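Local coordinates for bumblebee peptidoglycan recognition protein SA (Bombus, PDB 5XZ4) that probably recognises bacterial peptidoglycan in insect innate immunity, with a preference for the Dap-type over the Lys-type polymer, at residues A[13-24]-A[58-69]; A[44-54]-A[75-83]. One frame throughout, in Å; residues are numbered along the deposited sequence.

Interaction 1: A[13-24]-A[58-69]; sequences RSEWTDVDAKSI and RSYHMDSNGWDD. With SO4 (sulfate ion), chain D.
Arg58 spreads its guanidinium beneath Val19, whose CB sits 3.6 Å above the centre of the plane, so the branched valine covers one face of the charged group. Bends at chi2 and chi3 (58°) turn the arginine into that position, while its CB meets the edge of the Trp16 ring, at 3.7 Å from CZ3. Glu55 answers the charge of Arg58 and also bonds Thr17, whose OG1 closes an ST turn by accepting from the backbone N of Val19. One helical turn on, the flexible Met62 folds its thioether so that CE lies 3.5 Å from Asp20 O. Across the surface of the helix 47-64 and the loop after it runs the N-terminal segment of a PGRP domain with the amidase-like fold. Asp68 takes a backbone bond, Lys22 N to Asp68 O (2.9 Å), and packs its CB against CG1 of Ile24; a water joins its OD2 to Ser23 O. The side-on guanidinium of Arg13 forms a salt bridge with the buried Asp69: NE (3.0 Å) and NH1 (2.8 Å) both reach Asp69 OD1 from the same face of the carboxylate, the two planes standing 61° apart. Arg13, extended from CG to NE, is long enough to hold Val19 O with NH1 and NH2 as well. With an alanine here, the buried Asp69 carboxylate would probably lose its countercharge and Val19 O both of its guanidinium donors.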
loop_
_atom_site.group_PDB
_atom_site.type_symbol
_atom_site.label_atom_id
_atom_site.label_comp_id
_atom_site.label_asym_id
_atom_site.label_seq_id
_atom_site.Cartn_x
_atom_site.Cartn_y
_atom_site.Cartn_z
ATOM N N ARG A 13 3.893 -2.251 12.438
ATOM C CA ARG A 13 2.617 -2.995 12.602
ATOM C C ARG A 13 2.148 -3.057 14.072
ATOM O O ARG A 13 0.950 -2.811 14.372
ATOM C CB ARG A 13 2.731 -4.379 11.995
ATOM C CG ARG A 13 1.406 -5.130 11.880
ATOM C CD ARG A 13 1.621 -6.549 11.331
ATOM N NE ARG A 13 0.341 -7.285 11.252
ATOM C CZ ARG A 13 -0.299 -7.799 12.307
ATOM N NH1 ARG A 13 -1.476 -8.399 12.124
ATOM N NH2 ARG A 13 0.249 -7.721 13.519
ATOM N N SER A 14 3.063 -3.327 14.999
ATOM C CA SER A 14 2.694 -3.485 16.422
ATOM C C SER A 14 2.311 -2.148 17.067
ATOM O O SER A 14 1.782 -2.114 18.179
ATOM C CB SER A 14 3.815 -4.167 17.202
ATOM O OG SER A 14 4.980 -3.348 17.256
ATOM N N GLU A 15 2.572 -1.042 16.382
ATOM C CA GLU A 15 2.178 0.266 16.886
ATOM C C GLU A 15 0.704 0.579 16.621
ATOM O O GLU A 15 0.142 1.496 17.235
ATOM C CB GLU A 15 3.051 1.372 16.292
ATOM C CG GLU A 15 4.568 1.185 16.440
ATOM C CD GLU A 15 5.358 2.385 15.951
ATOM O OE1 GLU A 15 6.288 2.194 15.136
ATOM O OE2 GLU A 15 5.052 3.516 16.376
ATOM N N TRP A 16 0.073 -0.159 15.693
ATOM C CA TRP A 16 -1.351 0.061 15.398
ATOM C C TRP A 16 -2.289 -1.109 15.687
ATOM O O TRP A 16 -3.498 -0.914 15.659
ATOM C CB TRP A 16 -1.580 0.645 13.975
ATOM C CG TRP A 16 -1.108 -0.206 12.825
ATOM C CD1 TRP A 16 0.072 -0.059 12.114
ATOM C CD2 TRP A 16 -1.815 -1.293 12.207
ATOM N NE1 TRP A 16 0.126 -0.986 11.104
ATOM C CE2 TRP A 16 -1.005 -1.768 11.136
ATOM C CE3 TRP A 16 -3.065 -1.918 12.436
ATOM C CZ2 TRP A 16 -1.384 -2.848 10.324
ATOM C CZ3 TRP A 16 -3.458 -2.992 11.611
ATOM C CH2 TRP A 16 -2.601 -3.460 10.572
ATOM N N THR A 17 -1.741 -2.286 15.966
ATOM C CA THR A 17 -2.555 -3.461 16.343
ATOM C C THR A 17 -1.864 -4.325 17.372
ATOM O O THR A 17 -0.612 -4.403 17.406
ATOM C CB THR A 17 -2.984 -4.318 15.118
ATOM O OG1 THR A 17 -3.863 -5.368 15.532
ATOM C CG2 THR A 17 -1.788 -4.968 14.438
ATOM N N ASP A 18 -2.679 -4.978 18.201
ATOM C CA ASP A 18 -2.217 -6.006 19.138
ATOM C C ASP A 18 -2.419 -7.439 18.668
ATOM O O ASP A 18 -2.058 -8.374 19.390
ATOM C CB ASP A 18 -2.865 -5.813 20.522
ATOM C CG ASP A 18 -2.461 -4.496 21.160
ATOM O OD1 ASP A 18 -1.499 -3.809 20.721
ATOM O OD2 ASP A 18 -3.141 -4.075 22.105
ATOM N N VAL A 19 -3.013 -7.625 17.480
ATOM C CA VAL A 19 -3.294 -8.967 16.980
ATOM C C VAL A 19 -2.153 -9.426 16.080
ATOM O O VAL A 19 -1.884 -8.801 15.063
ATOM C CB VAL A 19 -4.643 -9.022 16.215
ATOM C CG1 VAL A 19 -4.912 -10.414 15.637
ATOM C CG2 VAL A 19 -5.786 -8.542 17.115
ATOM N N ASP A 20 -1.520 -10.528 16.462
ATOM C CA ASP A 20 -0.384 -11.049 15.686
ATOM C C ASP A 20 -0.799 -11.530 14.305
ATOM O O ASP A 20 -1.874 -12.104 14.132
ATOM C CB ASP A 20 0.278 -12.230 16.411
ATOM C CG ASP A 20 0.989 -11.833 17.705
ATOM O OD1 ASP A 20 1.360 -10.652 17.865
ATOM O OD2 ASP A 20 1.227 -12.739 18.539
ATOM N N ALA A 21 0.067 -11.285 13.319
ATOM C CA ALA A 21 -0.073 -11.921 11.998
ATOM C C ALA A 21 0.292 -13.406 12.067
ATOM O O ALA A 21 1.080 -13.825 12.936
ATOM C CB ALA A 21 0.830 -11.224 10.990
ATOM N N LYS A 22 -0.291 -14.189 11.153
ATOM C CA LYS A 22 0.171 -15.566 10.919
ATOM C C LYS A 22 1.396 -15.495 10.006
ATOM O O LYS A 22 1.629 -14.472 9.355
ATOM C CB LYS A 22 -0.945 -16.450 10.319
ATOM C CG LYS A 22 -2.306 -16.399 11.010
ATOM C CD LYS A 22 -2.330 -17.209 12.283
ATOM C CE LYS A 22 -3.687 -17.116 12.961
ATOM N NZ LYS A 22 -3.729 -18.061 14.111
ATOM N N SER A 23 2.171 -16.573 9.986
ATOM C CA SER A 23 3.382 -16.650 9.155
ATOM C C SER A 23 3.045 -16.551 7.665
ATOM O O SER A 23 2.062 -17.139 7.182
ATOM C CB SER A 23 4.136 -17.959 9.439
ATOM O OG SER A 23 5.437 -17.955 8.867
ATOM N N ILE A 24 3.847 -15.771 6.948
ATOM C CA ILE A 24 3.666 -15.510 5.508
ATOM C C ILE A 24 5.004 -15.735 4.809
ATOM O O ILE A 24 6.068 -15.331 5.319
ATOM C CB ILE A 24 3.147 -14.069 5.260
ATOM C CG1 ILE A 24 1.777 -13.886 5.919
ATOM C CG2 ILE A 24 3.060 -13.725 3.762
ATOM C CD1 ILE A 24 1.353 -12.445 6.048
ATOM N N ARG A 58 -7.505 -4.675 8.950
ATOM C CA ARG A 58 -6.870 -5.917 9.395
ATOM C C ARG A 58 -7.917 -6.920 9.952
ATOM O O ARG A 58 -7.908 -8.111 9.620
ATOM C CB ARG A 58 -5.806 -5.651 10.482
ATOM C CG ARG A 58 -5.091 -6.902 10.967
ATOM C CD ARG A 58 -4.766 -6.825 12.456
ATOM N NE ARG A 58 -5.940 -6.621 13.323
ATOM C CZ ARG A 58 -6.845 -7.553 13.629
ATOM N NH1 ARG A 58 -7.854 -7.221 14.462
ATOM N NH2 ARG A 58 -6.760 -8.799 13.160
ATOM N N SER A 59 -8.792 -6.429 10.843
ATOM C CA SER A 59 -9.817 -7.277 11.459
ATOM C C SER A 59 -10.681 -7.936 10.354
ATOM O O SER A 59 -10.944 -9.149 10.412
ATOM C CB SER A 59 -10.664 -6.401 12.365
ATOM O OG SER A 59 -11.696 -7.168 12.987
ATOM N N TYR A 60 -11.116 -7.145 9.374
ATOM C CA TYR A 60 -11.952 -7.674 8.294
ATOM C C TYR A 60 -11.193 -8.715 7.434
ATOM O O TYR A 60 -11.687 -9.805 7.146
ATOM C CB TYR A 60 -12.524 -6.508 7.483
ATOM C CG TYR A 60 -13.488 -6.965 6.403
ATOM C CD1 TYR A 60 -14.783 -7.442 6.718
ATOM C CD2 TYR A 60 -13.095 -6.929 5.054
ATOM C CE1 TYR A 60 -15.628 -7.889 5.709
ATOM C CE2 TYR A 60 -13.965 -7.355 4.055
ATOM C CZ TYR A 60 -15.225 -7.828 4.380
ATOM O OH TYR A 60 -16.081 -8.267 3.390
ATOM N N HIS A 61 -9.957 -8.376 7.100
ATOM C CA HIS A 61 -9.153 -9.295 6.290
ATOM C C HIS A 61 -8.880 -10.623 6.987
ATOM O O HIS A 61 -8.972 -11.693 6.368
ATOM C CB HIS A 61 -7.832 -8.620 5.864
ATOM C CG HIS A 61 -7.999 -7.567 4.811
ATOM N ND1 HIS A 61 -6.931 -6.917 4.212
ATOM C CD2 HIS A 61 -9.118 -7.097 4.198
ATOM C CE1 HIS A 61 -7.394 -6.058 3.325
ATOM N NE2 HIS A 61 -8.718 -6.149 3.286
ATOM N N MET A 62 -8.509 -10.560 8.272
ATOM C CA MET A 62 -8.188 -11.780 9.010
ATOM C C MET A 62 -9.435 -12.581 9.413
ATOM O O MET A 62 -9.475 -13.796 9.227
ATOM C CB MET A 62 -7.309 -11.463 10.219
ATOM C CG MET A 62 -5.920 -10.978 9.772
ATOM S SD MET A 62 -4.763 -10.603 11.117
ATOM C CE MET A 62 -4.456 -12.244 11.731
ATOM N N ASP A 63 -10.458 -11.908 9.932
ATOM C CA ASP A 63 -11.643 -12.631 10.455
ATOM C C ASP A 63 -12.652 -12.986 9.374
ATOM O O ASP A 63 -13.241 -14.062 9.423
ATOM C CB ASP A 63 -12.318 -11.818 11.539
ATOM C CG ASP A 63 -11.491 -11.691 12.789
ATOM O OD1 ASP A 63 -10.373 -12.263 12.857
ATOM O OD2 ASP A 63 -11.997 -10.992 13.673
ATOM N N SER A 64 -12.901 -12.054 8.457
ATOM C CA SER A 64 -13.928 -12.296 7.411
ATOM C C SER A 64 -13.338 -12.928 6.175
ATOM O O SER A 64 -13.898 -13.909 5.676
ATOM C CB SER A 64 -14.705 -11.019 7.075
ATOM O OG SER A 64 -15.631 -10.702 8.110
ATOM N N ASN A 65 -12.212 -12.416 5.673
ATOM C CA ASN A 65 -11.592 -13.057 4.502
ATOM C C ASN A 65 -10.763 -14.293 4.824
ATOM O O ASN A 65 -10.498 -15.095 3.921
ATOM C CB ASN A 65 -10.761 -12.069 3.681
ATOM C CG ASN A 65 -11.565 -10.913 3.136
ATOM O OD1 ASN A 65 -12.780 -11.012 2.915
ATOM N ND2 ASN A 65 -10.909 -9.805 2.931
ATOM N N GLY A 66 -10.379 -14.455 6.093
ATOM C CA GLY A 66 -9.568 -15.588 6.530
ATOM C C GLY A 66 -8.090 -15.497 6.171
ATOM O O GLY A 66 -7.394 -16.526 6.137
ATOM N N TRP A 67 -7.607 -14.277 5.914
ATOM C CA TRP A 67 -6.213 -14.077 5.488
ATOM C C TRP A 67 -5.240 -14.079 6.664
ATOM O O TRP A 67 -5.633 -13.889 7.834
ATOM C CB TRP A 67 -6.112 -12.781 4.698
ATOM C CG TRP A 67 -6.879 -12.775 3.386
ATOM C CD1 TRP A 67 -7.443 -13.852 2.730
ATOM C CD2 TRP A 67 -7.144 -11.628 2.565
ATOM N NE1 TRP A 67 -8.055 -13.432 1.563
ATOM C CE2 TRP A 67 -7.875 -12.075 1.435
ATOM C CE3 TRP A 67 -6.832 -10.267 2.674
ATOM C CZ2 TRP A 67 -8.284 -11.199 0.417
ATOM C CZ3 TRP A 67 -7.284 -9.394 1.691
ATOM C CH2 TRP A 67 -7.981 -9.874 0.562
ATOM N N ASP A 68 -3.959 -14.258 6.364
ATOM C CA ASP A 68 -2.941 -14.358 7.423
ATOM C C ASP A 68 -2.612 -13.024 8.102
ATOM O O ASP A 68 -2.003 -13.003 9.181
ATOM C CB ASP A 68 -1.623 -14.906 6.833
ATOM C CG ASP A 68 -1.755 -16.280 6.276
ATOM O OD1 ASP A 68 -2.408 -17.106 6.914
ATOM O OD2 ASP A 68 -1.154 -16.532 5.198
ATOM N N ASP A 69 -2.992 -11.927 7.454
ATOM C CA ASP A 69 -2.690 -10.555 7.891
ATOM C C ASP A 69 -3.495 -9.622 7.007
ATOM O O ASP A 69 -4.098 -10.084 5.993
ATOM C CB ASP A 69 -1.179 -10.222 7.788
ATOM C CG ASP A 69 -0.764 -8.982 8.589
ATOM O OD1 ASP A 69 -1.594 -8.350 9.290
ATOM O OD2 ASP A 69 0.457 -8.646 8.518
HETATM S S SO4 D . 6.923 -15.057 9.594
HETATM O O1 SO4 D . 6.205 -15.066 10.894
HETATM O O2 SO4 D . 8.242 -14.410 9.756
HETATM O O3 SO4 D . 7.208 -16.447 9.183
HETATM O O4 SO4 D . 6.131 -14.343 8.550
HETATM O O HOH W 1 1.338 -18.554 4.825
#

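Interaction 2: A[44-54]-A[75-83]; sequences CNTRSECIAQA and LIGGDGNVY
Cys50 pushes its CB against the hydroxyl end of Tyr83, 3.3 Å from OH, and its sulfur fills the hollow above the turn 77-80. The disulfide to Cys44 (SG to SG 2.1 Å) makes a compact bump, and the hairpin yields to it with glycines. Cys50 SG rests 3.7 Å from Gly77 CA, where a CB would collide with the sulfur; at Gly78 a CB would run into Cys44 O, which already lies 2.9 Å from Gly78 CA. Type I turn 77-80 joins strands 74-76 and 82-84, and its backbone is pressed against the loop that leads into helix 47-64, a helix N-capped by Thr46.

Asp79 projects from the turn into the notch at the start of that helix. Its CG lies between the backbone N and the carbonyl carbon (chi1 63°), which brings OD1 beside Cys50 SG and OD2 to 3.4 Å from Arg47 CA. Further along the helix, Ile51 sets CG1 at the edge of the Tyr83 ring, 3.8 Å from CE2, the two side chains crossing at about a right angle. Beyond it, the single methyl of Ala54 lets one branch of Leu75 come close to the helix backbone, with CD1 of Leu75 3.7 Å from CB of Ala54.

The polar group wedged among these surfaces is served from its own hairpin. Tyr83 OH donates to Asp79 OD2 on the syn side at 2.6 Å, Asn81 ND2 comes to the same oxygen from above the carboxylate plane, and Asn81 N closes an Asx turn on OD1. With both oxygens held, the carboxylate is fixed in rotation, and its negative charge beside the first turn of helix 47-64 would probably be eased by the helix dipole.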
loop_
_atom_site.group_PDB
_atom_site.type_symbol
_atom_site.label_atom_id
_atom_site.label_comp_id
_atom_site.label_asym_id
_atom_site.label_seq_id
_atom_site.Cartn_x
_atom_site.Cartn_y
_atom_site.Cartn_z
ATOM N N CYS A 44 -9.012 9.194 6.643
ATOM C CA CYS A 44 -8.636 9.437 8.034
ATOM C C CYS A 44 -7.662 10.604 8.055
ATOM O O CYS A 44 -6.854 10.741 7.135
ATOM C CB CYS A 44 -8.008 8.168 8.637
ATOM S SG CYS A 44 -6.482 7.547 7.826
ATOM N N ASN A 45 -7.722 11.445 9.088
ATOM C CA ASN A 45 -6.967 12.717 9.075
ATOM C C ASN A 45 -6.054 12.960 10.281
ATOM O O ASN A 45 -5.396 13.999 10.364
ATOM C CB ASN A 45 -7.922 13.887 8.795
ATOM C CG ASN A 45 -8.423 13.879 7.352
ATOM O OD1 ASN A 45 -7.698 14.259 6.433
ATOM N ND2 ASN A 45 -9.656 13.420 7.149
ATOM N N THR A 46 -6.007 12.006 11.209
ATOM C CA THR A 46 -5.139 12.100 12.401
ATOM C C THR A 46 -4.567 10.704 12.640
ATOM O O THR A 46 -5.136 9.695 12.196
ATOM C CB THR A 46 -5.892 12.526 13.695
ATOM O OG1 THR A 46 -6.818 11.491 14.049
ATOM C CG2 THR A 46 -6.622 13.869 13.533
ATOM N N ARG A 47 -3.506 10.637 13.427
ATOM C CA ARG A 47 -2.886 9.375 13.748
ATOM C C ARG A 47 -3.883 8.421 14.441
ATOM O O ARG A 47 -3.976 7.253 14.077
ATOM C CB ARG A 47 -1.648 9.634 14.591
ATOM C CG ARG A 47 -0.739 8.452 14.749
ATOM C CD ARG A 47 0.592 8.963 15.284
ATOM N NE ARG A 47 1.386 7.829 15.688
ATOM C CZ ARG A 47 2.591 7.540 15.227
ATOM N NH1 ARG A 47 3.200 8.313 14.316
ATOM N NH2 ARG A 47 3.171 6.451 15.678
ATOM N N SER A 48 -4.645 8.919 15.406
ATOM C CA SER A 48 -5.645 8.078 16.063
ATOM C C SER A 48 -6.702 7.503 15.081
ATOM O O SER A 48 -7.036 6.308 15.136
ATOM C CB SER A 48 -6.288 8.843 17.217
ATOM O OG SER A 48 -7.104 7.967 17.949
ATOM N N GLU A 49 -7.167 8.336 14.151
ATOM C CA GLU A 49 -8.147 7.913 13.141
ATOM C C GLU A 49 -7.541 6.872 12.192
ATOM O O GLU A 49 -8.201 5.898 11.817
ATOM C CB GLU A 49 -8.616 9.101 12.312
ATOM C CG GLU A 49 -10.087 9.454 12.417
ATOM C CD GLU A 49 -10.329 10.879 11.947
ATOM O OE1 GLU A 49 -10.048 11.161 10.775
ATOM O OE2 GLU A 49 -10.794 11.724 12.749
ATOM N N CYS A 50 -6.308 7.112 11.744
ATOM C CA CYS A 50 -5.681 6.198 10.792
ATOM C C CYS A 50 -5.310 4.861 11.427
ATOM O O CYS A 50 -5.472 3.806 10.800
ATOM C CB CYS A 50 -4.491 6.880 10.162
ATOM S SG CYS A 50 -4.935 8.288 9.089
ATOM N N ILE A 51 -4.900 4.880 12.702
ATOM C CA ILE A 51 -4.687 3.641 13.442
ATOM C C ILE A 51 -5.984 2.818 13.461
ATOM O O ILE A 51 -5.955 1.609 13.238
ATOM C CB ILE A 51 -4.171 3.918 14.899
ATOM C CG1 ILE A 51 -2.696 4.382 14.836
ATOM C CG2 ILE A 51 -4.381 2.703 15.829
ATOM C CD1 ILE A 51 -2.159 4.928 16.152
ATOM N N ALA A 52 -7.105 3.488 13.758
ATOM C CA ALA A 52 -8.395 2.786 13.802
ATOM C C ALA A 52 -8.759 2.180 12.453
ATOM O O ALA A 52 -9.268 1.049 12.379
ATOM C CB ALA A 52 -9.502 3.716 14.280
ATOM N N GLN A 53 -8.512 2.926 11.370
ATOM C CA GLN A 53 -8.807 2.367 10.056
ATOM C C GLN A 53 -7.962 1.148 9.759
ATOM O O GLN A 53 -8.467 0.147 9.250
ATOM C CB GLN A 53 -8.648 3.396 8.934
ATOM C CG GLN A 53 -9.835 4.295 8.695
ATOM C CD GLN A 53 -11.013 3.558 8.060
ATOM O OE1 GLN A 53 -10.957 2.359 7.769
ATOM N NE2 GLN A 53 -12.048 4.280 7.815
ATOM N N ALA A 54 -6.649 1.248 10.022
ATOM C CA ALA A 54 -5.749 0.113 9.796
ATOM C C ALA A 54 -6.191 -1.138 10.562
ATOM O O ALA A 54 -6.301 -2.222 10.008
ATOM C CB ALA A 54 -4.321 0.521 10.158
ATOM N N LEU A 75 -0.010 0.951 4.290
ATOM C CA LEU A 75 -1.131 1.900 4.080
ATOM C C LEU A 75 -0.615 3.312 4.142
ATOM O O LEU A 75 0.390 3.592 4.866
ATOM C CB LEU A 75 -2.260 1.742 5.115
ATOM C CG LEU A 75 -2.870 0.351 5.288
ATOM C CD1 LEU A 75 -3.837 0.378 6.482
ATOM C CD2 LEU A 75 -3.589 -0.091 4.049
ATOM N N ILE A 76 -1.260 4.207 3.403
ATOM C CA ILE A 76 -0.979 5.657 3.509
ATOM C C ILE A 76 -2.203 6.326 4.144
ATOM O O ILE A 76 -3.307 6.241 3.605
ATOM C CB ILE A 76 -0.682 6.324 2.128
ATOM C CG1 ILE A 76 0.372 5.540 1.312
ATOM C CG2 ILE A 76 -0.312 7.814 2.316
ATOM C CD1 ILE A 76 1.756 5.539 1.927
ATOM N N GLY A 77 -1.994 6.982 5.286
ATOM C CA GLY A 77 -3.059 7.739 5.940
ATOM C C GLY A 77 -3.184 9.171 5.472
ATOM O O GLY A 77 -2.200 9.782 5.012
ATOM N N GLY A 78 -4.367 9.762 5.634
ATOM C CA GLY A 78 -4.560 11.191 5.368
ATOM C C GLY A 78 -3.861 12.096 6.387
ATOM O O GLY A 78 -3.802 13.327 6.197
ATOM N N ASP A 79 -3.335 11.488 7.456
ATOM C CA ASP A 79 -2.393 12.164 8.369
ATOM C C ASP A 79 -0.983 12.334 7.760
ATOM O O ASP A 79 -0.124 12.980 8.378
ATOM C CB ASP A 79 -2.316 11.405 9.714
ATOM C CG ASP A 79 -1.773 9.980 9.580
ATOM O OD1 ASP A 79 -1.576 9.472 8.447
ATOM O OD2 ASP A 79 -1.527 9.340 10.629
ATOM N N GLY A 80 -0.735 11.747 6.583
ATOM C CA GLY A 80 0.567 11.847 5.943
ATOM C C GLY A 80 1.546 10.774 6.392
ATOM O O GLY A 80 2.728 10.866 6.053
ATOM N N ASN A 81 1.090 9.792 7.177
ATOM C CA ASN A 81 1.939 8.727 7.709
ATOM C C ASN A 81 1.827 7.435 6.922
ATOM O O ASN A 81 0.800 7.156 6.279
ATOM C CB ASN A 81 1.628 8.481 9.186
ATOM C CG ASN A 81 2.125 9.599 10.070
ATOM O OD1 ASN A 81 3.275 10.044 9.945
ATOM N ND2 ASN A 81 1.256 10.083 10.936
ATOM N N VAL A 82 2.909 6.663 6.980
ATOM C CA VAL A 82 2.969 5.323 6.400
ATOM C C VAL A 82 2.782 4.302 7.527
ATOM O O VAL A 82 3.489 4.359 8.539
ATOM C CB VAL A 82 4.335 5.086 5.690
ATOM C CG1 VAL A 82 4.408 3.671 5.108
ATOM C CG2 VAL A 82 4.573 6.118 4.592
ATOM N N TYR A 83 1.854 3.367 7.314
ATOM C CA TYR A 83 1.555 2.301 8.264
ATOM C C TYR A 83 2.042 0.959 7.691
ATOM O O TYR A 83 1.645 0.576 6.585
ATOM C CB TYR A 83 0.024 2.253 8.548
ATOM C CG TYR A 83 -0.450 3.474 9.290
ATOM C CD1 TYR A 83 -0.632 4.696 8.630
ATOM C CD2 TYR A 83 -0.646 3.430 10.677
ATOM C CE1 TYR A 83 -0.990 5.857 9.326
ATOM C CE2 TYR A 83 -1.013 4.566 11.389
ATOM C CZ TYR A 83 -1.171 5.777 10.732
ATOM O OH TYR A 83 -1.503 6.890 11.484
HETATM O O HOH W 2 -4.056 15.715 7.709
#

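Overall arrangement
Both contacts use helix 47-64: interaction 2 takes its first turns and interaction 1 its last, with centres about 17 Å apart. Their segments alternate along the chain, 13-24, 44-54, 58-69 and then 75-83; sharing the helix, they tie the N-terminal segment to the hairpin of strands 74-76 and 82-84 at the edge of the mixed five-stranded sheet. Trp16 bridges the two, packing on Ile51 and Ala54 of the helix and on the Tyr83 ring, while Glu15 and Arg47 form a long, weak ion pair. The N-terminal segment, the helix and the edge hairpin are thereby packed together on one flank of the domain, with the Cys44–Cys50 disulfide fixing the start of the helix.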